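Local coordinates for beta-lactamase inhibitory protein BLIP-I (Streptomyces exfoliatus, PDB 3GMV) that probably inhibits beta-lactamases by binding them as a protein partner, at residues A[11-16]-A[108-113]; A[18-23]-A[53-58]; A[42-45]-A[50-53]; A[95-100]-A[123-128]; A[139-142]-A[148-151]. All blocks are in the same frame, centred on the assembly; numbering follows the deposited sequence.

Interaction 1 of 5, residues A[11-16]-A[108-113]; sequences IQFGMT and QGESYP. With TAM (tris(hydroxyethyl)aminomethane), chain B.
The contact is an aromatic edge-to-face pair, set where the turn between helix 5-10 and helix 17-24 meets the end of strand 105-111. F13, the second residue of a type II beta turn from Q12 to M15, offers the face of its ring, and Y112, just past the strand, brings an edge to it. F13 CG is anti to the carbonyl carbon (chi1 -62°), from where the ring extends toward strand 105-111. The planes stand at 90°, with centroids 5.1 Å apart. The touch is off-centre: Y112 CE2 comes within 3.5 Å of F13 CD2, toward the rim of the phenylalanine. Its far end reaches the strand backbone, where F13 CZ lies 3.2 Å from E110 O, the oxygen being near the ring plane. E110 CB is 3.7 Å from F13 CZ; the side chain crosses that of F13 at about a right angle and, being extended, reaches far enough for OE1 to lie at the ring edge. Y112 also stacks on F121. The face of F13 thus receives tyrosine C-H groups while its edge turns to oxygens, an arrangement that is electrostatically complementary and probably adds weak attraction to the dispersion between turn and strand.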
# COMPACT_ATOMS: atom_id res chain seq x y z
N ILE A 11 -0.08 3.70 12.63
CA ILE A 11 -1.00 4.71 12.07
C ILE A 11 -2.27 3.98 11.63
O ILE A 11 -2.18 2.95 10.95
CB ILE A 11 -0.33 5.46 10.90
CG1 ILE A 11 0.70 6.43 11.51
CG2 ILE A 11 -1.35 6.28 10.10
CD1 ILE A 11 1.80 6.91 10.52
N GLN A 12 -3.43 4.50 12.05
CA GLN A 12 -4.69 3.80 11.91
C GLN A 12 -5.79 4.69 11.35
O GLN A 12 -5.83 5.90 11.60
CB GLN A 12 -5.13 3.27 13.29
CG GLN A 12 -4.27 2.05 13.71
CD GLN A 12 -4.44 1.68 15.14
OE1 GLN A 12 -3.51 1.85 15.95
NE2 GLN A 12 -5.61 1.16 15.48
N PHE A 13 -6.72 4.07 10.63
CA PHE A 13 -7.80 4.88 10.04
C PHE A 13 -8.60 5.61 11.12
O PHE A 13 -8.86 5.06 12.22
CB PHE A 13 -8.70 4.01 9.17
CG PHE A 13 -7.94 3.40 8.00
CD1 PHE A 13 -7.50 4.21 6.95
CD2 PHE A 13 -7.59 2.06 8.02
CE1 PHE A 13 -6.76 3.67 5.91
CE2 PHE A 13 -6.83 1.52 6.98
CZ PHE A 13 -6.43 2.32 5.93
N GLY A 14 -8.96 6.84 10.80
CA GLY A 14 -9.69 7.70 11.73
C GLY A 14 -8.79 8.64 12.52
O GLY A 14 -9.27 9.65 13.08
N MET A 15 -7.49 8.32 12.63
CA MET A 15 -6.59 9.21 13.36
C MET A 15 -6.57 10.62 12.78
O MET A 15 -6.74 10.82 11.57
CB MET A 15 -5.15 8.70 13.44
CG MET A 15 -4.97 7.50 14.32
SD MET A 15 -3.24 7.06 14.39
CE MET A 15 -3.22 5.91 15.81
N THR A 16 -6.32 11.59 13.63
CA THR A 16 -6.21 12.96 13.14
C THR A 16 -4.89 13.21 12.39
O THR A 16 -3.92 12.45 12.52
CB THR A 16 -6.29 14.00 14.26
OG1 THR A 16 -5.13 13.91 15.10
CG2 THR A 16 -7.55 13.82 15.12
N GLN A 108 0.73 -2.41 -0.50
CA GLN A 108 1.09 -1.04 -0.82
C GLN A 108 -0.01 -0.06 -0.47
O GLN A 108 0.01 1.11 -0.88
CB GLN A 108 1.48 -0.93 -2.31
CG GLN A 108 2.89 -1.52 -2.53
CD GLN A 108 3.43 -1.18 -3.90
OE1 GLN A 108 2.69 -0.72 -4.78
NE2 GLN A 108 4.72 -1.39 -4.09
N GLY A 109 -1.02 -0.52 0.26
CA GLY A 109 -2.03 0.46 0.66
C GLY A 109 -3.36 -0.12 1.11
O GLY A 109 -3.74 -1.24 0.72
N GLU A 110 -4.08 0.66 1.93
CA GLU A 110 -5.46 0.30 2.34
C GLU A 110 -6.23 1.61 2.44
O GLU A 110 -5.65 2.65 2.80
CB GLU A 110 -5.49 -0.43 3.70
CG GLU A 110 -4.90 -1.83 3.70
CD GLU A 110 -4.98 -2.49 5.04
OE1 GLU A 110 -5.03 -1.77 6.06
OE2 GLU A 110 -4.97 -3.74 5.08
N SER A 111 -7.53 1.60 2.13
CA SER A 111 -8.26 2.85 2.27
C SER A 111 -9.74 2.58 2.49
O SER A 111 -10.26 1.54 2.06
CB SER A 111 -8.06 3.74 1.04
OG SER A 111 -8.76 3.22 -0.09
N TYR A 112 -10.38 3.50 3.21
CA TYR A 112 -11.83 3.53 3.39
C TYR A 112 -12.36 4.79 2.70
O TYR A 112 -12.42 5.86 3.30
CB TYR A 112 -12.17 3.54 4.88
CG TYR A 112 -11.99 2.21 5.58
CD1 TYR A 112 -12.91 1.17 5.40
CD2 TYR A 112 -10.91 1.99 6.44
CE1 TYR A 112 -12.75 -0.04 6.03
CE2 TYR A 112 -10.74 0.76 7.10
CZ TYR A 112 -11.68 -0.24 6.88
OH TYR A 112 -11.52 -1.45 7.53
N PRO A 113 -12.69 4.69 1.40
CA PRO A 113 -13.06 5.88 0.65
C PRO A 113 -14.32 6.54 1.17
O PRO A 113 -14.56 7.70 0.90
CB PRO A 113 -13.27 5.37 -0.77
CG PRO A 113 -12.62 4.02 -0.81
CD PRO A 113 -12.73 3.47 0.57
C TAM B . -12.65 10.98 -0.02
C1 TAM B . -12.12 10.49 -1.35
C2 TAM B . -14.17 10.94 0.01
C3 TAM B . -12.15 12.39 0.23
C4 TAM B . -12.39 9.01 -1.52
C5 TAM B . -14.73 9.75 -0.76
C6 TAM B . -12.39 12.81 1.68
N TAM B . -12.12 10.12 1.03
O4 TAM B . -11.83 8.58 -2.78
O5 TAM B . -15.54 10.19 -1.86
O6 TAM B . -13.15 11.82 2.37

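Interaction 2 of 5, residues A[18-23]-A[53-58]; sequences DEVWEI and GGFSFT. With TAM (tris(hydroxyethyl)aminomethane), chain B.
V20 meets two phenylalanines with two different parts of its branched side chain. Its CG1 methyl sits over a face of F55, 4.2 Å from the ring centroid and 27° off the normal, a CH-pi contact displaced toward the root of the ring: the closest approach is V20 CG1 to F55 CG, 3.8 Å. F57 is met quite differently. Here the tip of the ring points at the valine, F57 CZ lying 3.8 Å from V20 CB with that carbon in the ring plane, and V20 CG2 comes within 3.9 Å of F57 CE2. One valine therefore fits against a face and an edge at once. The torsion of V20 explains the split: CG1 is anti to the backbone N (chi1 174°), which directs one methyl to each phenylalanine.

F55 and F57 can share this partner because they alternate with S56 on strand 52-57 and so emerge on the same side of the sheet. Further out, M15 and I40 also touch V20, I11 packs on F55, and F57 meets F17 with the ring planes inclined; L63 touches both phenylalanines from the adjoining strand. The result is a buried apolar layer in which helix 17-24 lies on one face of the antiparallel sheet, over strand 52-57, with strands 40-43 and 63-69 flanking that strand and helix 5-10 reaching F55 through Y8.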
# COMPACT_ATOMS: atom_id res chain seq x y z
N ASP A 18 -2.77 15.49 13.16
CA ASP A 18 -1.71 15.70 14.15
C ASP A 18 -1.22 14.37 14.70
O ASP A 18 -0.01 14.18 14.93
CB ASP A 18 -2.19 16.61 15.29
CG ASP A 18 -2.29 18.07 14.86
OD1 ASP A 18 -1.63 18.41 13.85
OD2 ASP A 18 -3.04 18.83 15.52
N GLU A 19 -2.15 13.43 14.92
CA GLU A 19 -1.77 12.12 15.45
C GLU A 19 -0.85 11.40 14.47
O GLU A 19 0.16 10.79 14.85
CB GLU A 19 -3.01 11.26 15.76
CG GLU A 19 -3.57 11.66 17.14
CD GLU A 19 -4.95 11.09 17.41
OE1 GLU A 19 -5.65 10.68 16.47
OE2 GLU A 19 -5.31 11.02 18.60
N VAL A 20 -1.22 11.43 13.20
CA VAL A 20 -0.42 10.77 12.20
C VAL A 20 0.95 11.44 12.02
O VAL A 20 1.96 10.76 11.91
CB VAL A 20 -1.19 10.75 10.84
CG1 VAL A 20 -0.26 10.19 9.76
CG2 VAL A 20 -2.44 9.87 10.99
N TRP A 21 0.96 12.78 11.98
CA TRP A 21 2.22 13.54 11.89
C TRP A 21 3.17 13.17 13.05
O TRP A 21 4.37 12.96 12.83
CB TRP A 21 1.88 15.04 11.92
CG TRP A 21 3.05 15.99 11.71
CD1 TRP A 21 3.72 16.68 12.66
CD2 TRP A 21 3.60 16.40 10.45
NE1 TRP A 21 4.67 17.48 12.09
CE2 TRP A 21 4.62 17.32 10.73
CE3 TRP A 21 3.32 16.06 9.12
CZ2 TRP A 21 5.39 17.91 9.72
CZ3 TRP A 21 4.06 16.63 8.13
CH2 TRP A 21 5.11 17.55 8.43
N GLU A 22 2.62 13.05 14.26
CA GLU A 22 3.43 12.72 15.43
C GLU A 22 4.01 11.31 15.29
O GLU A 22 5.22 11.09 15.47
CB GLU A 22 2.60 12.86 16.73
CG GLU A 22 3.30 12.25 17.97
CD GLU A 22 4.46 13.07 18.49
OE1 GLU A 22 4.55 14.27 18.17
OE2 GLU A 22 5.30 12.54 19.26
N ILE A 23 3.17 10.35 14.95
CA ILE A 23 3.63 8.96 14.84
C ILE A 23 4.65 8.82 13.71
O ILE A 23 5.67 8.14 13.85
CB ILE A 23 2.46 7.98 14.63
CG1 ILE A 23 1.63 7.88 15.93
CG2 ILE A 23 3.01 6.62 14.27
CD1 ILE A 23 0.25 7.26 15.69
N GLY A 53 5.63 6.29 3.22
CA GLY A 53 4.19 6.13 3.47
C GLY A 53 3.51 7.45 3.14
O GLY A 53 4.05 8.54 3.40
N GLY A 54 2.30 7.38 2.57
CA GLY A 54 1.50 8.58 2.30
C GLY A 54 0.16 8.43 3.00
O GLY A 54 -0.42 7.33 3.03
N PHE A 55 -0.34 9.52 3.57
CA PHE A 55 -1.55 9.47 4.39
C PHE A 55 -2.47 10.60 3.96
O PHE A 55 -2.03 11.75 3.89
CB PHE A 55 -1.13 9.66 5.86
CG PHE A 55 -0.10 8.68 6.26
CD1 PHE A 55 -0.44 7.34 6.44
CD2 PHE A 55 1.24 9.05 6.31
CE1 PHE A 55 0.54 6.39 6.76
CE2 PHE A 55 2.23 8.12 6.65
CZ PHE A 55 1.90 6.78 6.87
N SER A 56 -3.73 10.29 3.70
CA SER A 56 -4.68 11.32 3.28
C SER A 56 -5.86 11.37 4.22
O SER A 56 -6.21 10.35 4.84
CB SER A 56 -5.14 11.10 1.85
OG SER A 56 -4.03 11.26 0.97
N PHE A 57 -6.45 12.56 4.33
CA PHE A 57 -7.44 12.88 5.36
C PHE A 57 -8.78 13.36 4.81
O PHE A 57 -8.81 13.99 3.78
CB PHE A 57 -6.86 13.94 6.29
CG PHE A 57 -5.62 13.47 6.97
CD1 PHE A 57 -4.37 13.60 6.35
CD2 PHE A 57 -5.71 12.76 8.14
CE1 PHE A 57 -3.22 13.10 6.95
CE2 PHE A 57 -4.56 12.27 8.77
CZ PHE A 57 -3.33 12.42 8.18
N THR A 58 -9.87 13.08 5.51
CA THR A 58 -11.18 13.58 5.08
C THR A 58 -11.29 15.08 5.39
O THR A 58 -10.44 15.69 6.04
CB THR A 58 -12.32 12.88 5.83
OG1 THR A 58 -12.18 13.22 7.20
CG2 THR A 58 -12.26 11.36 5.70
C TAM B . -12.65 10.98 -0.02
C1 TAM B . -12.12 10.49 -1.35
C2 TAM B . -14.17 10.94 0.01
C3 TAM B . -12.15 12.39 0.23
C4 TAM B . -12.39 9.01 -1.52
C5 TAM B . -14.73 9.75 -0.76
C6 TAM B . -12.39 12.81 1.68
N TAM B . -12.12 10.12 1.03
O4 TAM B . -11.83 8.58 -2.78
O5 TAM B . -15.54 10.19 -1.86
O6 TAM B . -13.15 11.82 2.37

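Interaction 3 of 5, residues A[42-45]-A[50-53]; sequences CFTE and APYG
P51, F43 and A50 have the most surface buried here, and each meets the facing arm of the hairpin in its own way. P51 gives its ring to T44: the hydroxyl oxygen T44 OG1 lies 3.3 Å from P51 CD, and the two side chains cross at about a right angle. That oxygen stands between the backbone N and the carbonyl carbon (chi1 65°), a placement that brings it alongside the proline. The backbone of P51 is engaged too, its carbonyl O accepting a hydrogen bond from T44 N at 2.9 Å, with the donor tilted 27° from the carbonyl plane.

F43 lies side by side with Y52, both side chains pointing the same way. Its CD1 touches Y52 CB at 3.5 Å and A50 CB at 3.7 Å, and the two rings are inclined at 56°, neither stacked nor edge-to-face. The methyl of A50 is thereby lodged between the F43 ring and the backbone of E45, whose O is 3.2 Å from A50 CB. Y52 OH is hydrogen-bonded to E69 OE1 on strand 63-69.

C42 and G53 form a hydrogen-bonded pair through reciprocal backbone bonds, C42 N to G53 O at 2.9 Å and G53 N to C42 O at 2.8 Å. C42 is further tied to C30 by a disulfide. Together these mark the loop-side end of a beta hairpin, where strand 40-43 runs into the connection to strand 52-57.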
# COMPACT_ATOMS: atom_id res chain seq x y z
N CYS A 42 5.91 10.60 4.29
CA CYS A 42 7.10 10.36 5.13
C CYS A 42 7.98 9.34 4.41
O CYS A 42 7.49 8.31 3.97
CB CYS A 42 6.70 9.81 6.51
SG CYS A 42 5.39 10.75 7.41
N PHE A 43 9.27 9.63 4.32
CA PHE A 43 10.25 8.74 3.67
C PHE A 43 11.12 8.08 4.73
O PHE A 43 11.46 8.71 5.71
CB PHE A 43 11.13 9.53 2.69
CG PHE A 43 10.46 9.89 1.39
CD1 PHE A 43 10.41 8.99 0.34
CD2 PHE A 43 9.88 11.15 1.22
CE1 PHE A 43 9.80 9.32 -0.86
CE2 PHE A 43 9.26 11.48 0.02
CZ PHE A 43 9.22 10.56 -1.02
N THR A 44 11.49 6.81 4.56
CA THR A 44 12.32 6.15 5.54
C THR A 44 13.81 6.41 5.24
O THR A 44 14.64 6.21 6.11
CB THR A 44 12.13 4.62 5.55
OG1 THR A 44 12.57 4.08 4.29
CG2 THR A 44 10.64 4.27 5.78
N GLU A 45 14.12 6.82 4.02
CA GLU A 45 15.52 7.07 3.60
C GLU A 45 15.59 8.29 2.72
O GLU A 45 14.57 8.77 2.23
CB GLU A 45 16.05 5.86 2.81
CG GLU A 45 16.08 4.62 3.63
CD GLU A 45 16.52 3.39 2.84
OE1 GLU A 45 16.84 3.50 1.65
OE2 GLU A 45 16.54 2.30 3.44
N ALA A 50 13.30 6.00 -2.39
CA ALA A 50 13.26 5.69 -0.96
C ALA A 50 11.89 5.13 -0.61
O ALA A 50 10.90 5.54 -1.23
CB ALA A 50 13.47 6.95 -0.13
N PRO A 51 11.82 4.23 0.38
CA PRO A 51 10.51 3.76 0.81
C PRO A 51 9.75 4.88 1.53
O PRO A 51 10.35 5.75 2.17
CB PRO A 51 10.83 2.62 1.78
CG PRO A 51 12.29 2.22 1.45
CD PRO A 51 12.92 3.53 1.05
N TYR A 52 8.43 4.88 1.42
CA TYR A 52 7.69 5.99 1.99
C TYR A 52 6.29 5.50 2.38
O TYR A 52 5.85 4.42 1.94
CB TYR A 52 7.57 7.14 0.99
CG TYR A 52 6.76 6.79 -0.26
CD1 TYR A 52 5.38 6.96 -0.29
CD2 TYR A 52 7.38 6.25 -1.39
CE1 TYR A 52 4.63 6.63 -1.43
CE2 TYR A 52 6.65 5.94 -2.53
CZ TYR A 52 5.27 6.12 -2.54
OH TYR A 52 4.53 5.79 -3.67
N GLY A 53 5.63 6.29 3.22
CA GLY A 53 4.19 6.13 3.47
C GLY A 53 3.51 7.45 3.14
O GLY A 53 4.05 8.54 3.40

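Interaction 4 of 5, residues A[95-100]-A[123-128]; sequences QLWAAV and EKYYCA
Helix-on-sheet packing in the C-terminal half of this alpha/beta sandwich is illustrated by W97 and Y125, which join helix 93-99 to strand 122-128. The indole presents its six-membered ring edge-on to the phenol, the planes at 80° and the centroids 5.0 Å apart. W97 CZ2 rides 3.6 Å above the Y125 ring plane, over its centre, so all six ring carbons lie at similar distances from it; the shortest is 3.7 Å, to Y125 CD2. W97 CH2 reaches the inner part of the same ring, 3.9 Å from Y125 CG. The tyrosine thus acts as the flat acceptor of an aromatic C-H, a T-shaped pair.

The first torsion sets the direction of the indole: CG is anti to the carbonyl carbon (chi1 -58°), which carries the ring from the flank of the helix across to the strand. Its rotation is further restrained by a hydrogen bond from W97 NE1 to E93 OE2 one helical turn earlier, while L96 CD2 lies over one face of the indole. A second, looser contact runs beside the pair, V100 CG1 being 4.4 Å from C127 SG. V100 is the first residue to leave helical geometry, and the sulfur it meets belongs to the disulfide with C105 on the adjacent strand. F140, from the strand on the other side, touches both L96 and V100 and continues the apolar layer. The whole is a helix laid against one face of an antiparallel sheet, the arrangement of a two-layer alpha/beta sandwich.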
# COMPACT_ATOMS: atom_id res chain seq x y z
N GLN A 95 -10.20 -16.88 -4.01
CA GLN A 95 -9.76 -17.33 -5.32
C GLN A 95 -8.39 -16.72 -5.70
O GLN A 95 -7.53 -17.42 -6.23
CB GLN A 95 -10.83 -17.03 -6.38
CG GLN A 95 -12.14 -17.85 -6.11
CD GLN A 95 -13.30 -17.41 -6.95
OE1 GLN A 95 -13.53 -16.21 -7.17
NE2 GLN A 95 -14.10 -18.39 -7.38
N LEU A 96 -8.21 -15.43 -5.44
CA LEU A 96 -6.94 -14.78 -5.75
C LEU A 96 -5.76 -15.49 -5.06
O LEU A 96 -4.80 -15.82 -5.70
CB LEU A 96 -6.98 -13.30 -5.35
CG LEU A 96 -5.66 -12.57 -5.54
CD1 LEU A 96 -5.24 -12.53 -7.07
CD2 LEU A 96 -5.70 -11.16 -4.95
N TRP A 97 -5.85 -15.74 -3.75
CA TRP A 97 -4.73 -16.34 -3.06
C TRP A 97 -4.63 -17.87 -3.30
O TRP A 97 -3.65 -18.47 -2.93
CB TRP A 97 -4.73 -15.96 -1.58
CG TRP A 97 -4.69 -14.46 -1.33
CD1 TRP A 97 -5.50 -13.74 -0.51
CD2 TRP A 97 -3.80 -13.52 -1.95
NE1 TRP A 97 -5.18 -12.40 -0.58
CE2 TRP A 97 -4.13 -12.25 -1.45
CE3 TRP A 97 -2.74 -13.64 -2.86
CZ2 TRP A 97 -3.46 -11.10 -1.84
CZ3 TRP A 97 -2.07 -12.48 -3.26
CH2 TRP A 97 -2.43 -11.24 -2.75
N ALA A 98 -5.64 -18.46 -3.93
CA ALA A 98 -5.52 -19.84 -4.41
C ALA A 98 -4.78 -19.87 -5.74
O ALA A 98 -4.16 -20.89 -6.07
CB ALA A 98 -6.92 -20.51 -4.55
N ALA A 99 -4.84 -18.76 -6.49
CA ALA A 99 -4.13 -18.66 -7.80
C ALA A 99 -2.71 -18.12 -7.68
O ALA A 99 -1.82 -18.52 -8.43
CB ALA A 99 -4.92 -17.79 -8.77
N VAL A 100 -2.49 -17.21 -6.74
CA VAL A 100 -1.23 -16.48 -6.64
C VAL A 100 -0.66 -16.74 -5.27
O VAL A 100 -1.40 -16.70 -4.28
CB VAL A 100 -1.49 -14.93 -6.76
CG1 VAL A 100 -0.21 -14.13 -6.50
CG2 VAL A 100 -2.03 -14.56 -8.16
N GLU A 123 -7.84 -2.65 -0.70
CA GLU A 123 -6.51 -3.12 -0.31
C GLU A 123 -5.70 -3.26 -1.58
O GLU A 123 -6.20 -3.80 -2.58
CB GLU A 123 -6.61 -4.50 0.34
CG GLU A 123 -7.40 -4.56 1.68
CD GLU A 123 -7.78 -5.98 2.06
OE1 GLU A 123 -8.86 -6.47 1.65
OE2 GLU A 123 -7.01 -6.62 2.79
N LYS A 124 -4.46 -2.79 -1.55
CA LYS A 124 -3.62 -2.82 -2.73
C LYS A 124 -2.45 -3.74 -2.44
O LYS A 124 -1.69 -3.49 -1.49
CB LYS A 124 -3.11 -1.41 -3.10
CG LYS A 124 -4.23 -0.44 -3.58
CD LYS A 124 -3.65 0.82 -4.21
CE LYS A 124 -4.81 1.76 -4.60
NZ LYS A 124 -4.34 3.08 -5.14
N TYR A 125 -2.31 -4.78 -3.26
CA TYR A 125 -1.19 -5.70 -3.15
C TYR A 125 -0.21 -5.58 -4.32
O TYR A 125 -0.58 -5.36 -5.48
CB TYR A 125 -1.72 -7.13 -3.03
CG TYR A 125 -2.23 -7.50 -1.66
CD1 TYR A 125 -1.34 -7.90 -0.68
CD2 TYR A 125 -3.60 -7.44 -1.35
CE1 TYR A 125 -1.80 -8.27 0.59
CE2 TYR A 125 -4.07 -7.80 -0.07
CZ TYR A 125 -3.14 -8.20 0.88
OH TYR A 125 -3.53 -8.57 2.14
N TYR A 126 1.07 -5.70 -4.00
CA TYR A 126 2.13 -5.66 -4.99
C TYR A 126 2.91 -6.95 -4.85
O TYR A 126 3.40 -7.31 -3.77
CB TYR A 126 3.01 -4.47 -4.67
CG TYR A 126 4.35 -4.44 -5.39
CD1 TYR A 126 4.45 -4.14 -6.74
CD2 TYR A 126 5.54 -4.72 -4.70
CE1 TYR A 126 5.71 -4.09 -7.38
CE2 TYR A 126 6.77 -4.67 -5.33
CZ TYR A 126 6.85 -4.36 -6.65
OH TYR A 126 8.11 -4.35 -7.24
N CYS A 127 3.00 -7.70 -5.94
CA CYS A 127 3.64 -9.00 -5.88
C CYS A 127 4.90 -9.01 -6.75
O CYS A 127 4.82 -9.01 -7.98
CB CYS A 127 2.65 -10.06 -6.38
SG CYS A 127 1.12 -10.08 -5.49
N ALA A 128 6.07 -9.07 -6.12
CA ALA A 128 7.34 -9.01 -6.88
C ALA A 128 7.72 -10.41 -7.33
O ALA A 128 7.59 -11.36 -6.57
CB ALA A 128 8.45 -8.46 -6.00

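Interaction 5 of 5, residues A[139-142]-A[148-151]; sequences SFHL and TYRY
H141 and Y149 project from the same face of a two-stranded pairing and run side by side, pointing the same way. Y149 CD2 sits over the centre of the imidazole, 3.5 Å above its plane, with H141 CE1 and H141 ND1 each 3.6 Å away. The rings are not parallel: their planes are inclined at 40°, so the imidazole offers a face while the tyrosine comes in obliquely. The phenol is carried over its neighbour by a chi1 of -176°, which turns CG away from the amide nitrogen, and the two CB atoms of H141 and Y149 also meet, 3.6 Å apart.

The backbone beneath is an antiparallel beta hairpin of strands 137-143 and 146-153, the latter an edge strand of the sheet. S139 and Y151 form a hydrogen-bonded pair, with S139 N to Y151 O at 2.8 Å. At the other end T148 and Y149 both face H141 in a classic beta bulge. H141 O takes a bond from T148 N at 2.9 Å and a weak one from Y149 N at 3.4 Å.

On the reverse face F140 and R150 cross aslant, R150 CB resting 3.9 Å from F140 CD1. Only the aliphatic root of the arginine joins in this contact; the chain then bends at chi3 (-73°) and carries the guanidinium off to T87 OG1 and the carbonyl of Y84. F140 meanwhile turns inward to L96, V100 and C127.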
# COMPACT_ATOMS: atom_id res chain seq x y z
N SER A 139 0.24 -6.41 -9.73
CA SER A 139 -0.52 -5.64 -8.75
C SER A 139 -1.95 -6.17 -8.75
O SER A 139 -2.53 -6.42 -9.82
CB SER A 139 -0.56 -4.17 -9.14
OG SER A 139 0.76 -3.63 -9.08
N PHE A 140 -2.54 -6.25 -7.57
CA PHE A 140 -3.90 -6.72 -7.42
C PHE A 140 -4.56 -5.84 -6.40
O PHE A 140 -4.03 -5.65 -5.31
CB PHE A 140 -3.89 -8.17 -6.88
CG PHE A 140 -3.27 -9.16 -7.82
CD1 PHE A 140 -3.92 -9.53 -8.99
CD2 PHE A 140 -2.05 -9.76 -7.50
CE1 PHE A 140 -3.31 -10.46 -9.86
CE2 PHE A 140 -1.47 -10.71 -8.34
CZ PHE A 140 -2.09 -11.04 -9.53
N HIS A 141 -5.73 -5.29 -6.72
CA HIS A 141 -6.45 -4.50 -5.72
C HIS A 141 -7.76 -5.20 -5.36
O HIS A 141 -8.47 -5.69 -6.25
CB HIS A 141 -6.73 -3.06 -6.25
CG HIS A 141 -5.49 -2.30 -6.62
ND1 HIS A 141 -5.54 -1.06 -7.20
CD2 HIS A 141 -4.18 -2.62 -6.54
CE1 HIS A 141 -4.32 -0.63 -7.44
NE2 HIS A 141 -3.47 -1.57 -7.07
N LEU A 142 -8.09 -5.24 -4.07
CA LEU A 142 -9.34 -5.86 -3.61
C LEU A 142 -10.25 -4.76 -3.10
O LEU A 142 -9.77 -3.79 -2.51
CB LEU A 142 -9.03 -6.84 -2.48
CG LEU A 142 -8.19 -8.06 -2.82
CD1 LEU A 142 -7.82 -8.81 -1.50
CD2 LEU A 142 -8.98 -8.98 -3.76
N THR A 148 -10.79 -6.05 -7.95
CA THR A 148 -11.28 -4.93 -8.77
C THR A 148 -10.18 -4.32 -9.64
O THR A 148 -10.46 -3.44 -10.46
CB THR A 148 -11.93 -3.83 -7.87
OG1 THR A 148 -11.00 -3.50 -6.83
CG2 THR A 148 -13.21 -4.37 -7.22
N TYR A 149 -8.93 -4.76 -9.48
CA TYR A 149 -7.85 -4.30 -10.38
C TYR A 149 -6.76 -5.34 -10.47
O TYR A 149 -6.36 -5.88 -9.46
CB TYR A 149 -7.21 -3.00 -9.86
CG TYR A 149 -6.15 -2.44 -10.80
CD1 TYR A 149 -6.52 -1.89 -12.03
CD2 TYR A 149 -4.81 -2.47 -10.48
CE1 TYR A 149 -5.57 -1.35 -12.90
CE2 TYR A 149 -3.82 -1.93 -11.38
CZ TYR A 149 -4.23 -1.39 -12.58
OH TYR A 149 -3.31 -0.87 -13.45
N ARG A 150 -6.24 -5.59 -11.67
CA ARG A 150 -5.10 -6.50 -11.81
C ARG A 150 -4.22 -5.93 -12.93
O ARG A 150 -4.73 -5.42 -13.93
CB ARG A 150 -5.58 -7.92 -12.13
CG ARG A 150 -6.59 -8.00 -13.34
CD ARG A 150 -7.16 -9.44 -13.51
NE ARG A 150 -6.21 -10.42 -14.07
CZ ARG A 150 -5.94 -10.57 -15.37
NH1 ARG A 150 -6.49 -9.75 -16.29
NH2 ARG A 150 -5.09 -11.52 -15.78
N TYR A 151 -2.91 -5.97 -12.73
CA TYR A 151 -1.97 -5.46 -13.72
C TYR A 151 -0.69 -6.27 -13.58
O TYR A 151 -0.34 -6.70 -12.47
CB TYR A 151 -1.67 -3.99 -13.44
CG TYR A 151 -0.86 -3.34 -14.52
CD1 TYR A 151 -1.47 -2.92 -15.70
CD2 TYR A 151 0.51 -3.14 -14.37
CE1 TYR A 151 -0.73 -2.33 -16.70
CE2 TYR A 151 1.25 -2.54 -15.39
CZ TYR A 151 0.61 -2.15 -16.54
OH TYR A 151 1.38 -1.57 -17.53

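How the interactions relate
From the N terminus, the turn at 11-16 opens the longest loop, which interaction 1 closes on 108-113 after 91 intervening residues. Interaction 2 is nested inside it, setting helix 17-24 on strand 52-57, and interaction 3 is nested there too, closing the short hairpin that shares G53 with interaction 2. Interactions 1 and 2 touch through I11 and M15 and both border the bound tris(hydroxyethyl)aminomethane. Interaction 4 closes a loop of 22 residues and crosses interaction 1 along the chain; backbone hydrogen bonds join Q108 and G109 to K124. Interaction 5 follows in series, closing a hairpin loop of five residues and pairing with 123-128. One antiparallel sheet connects all five.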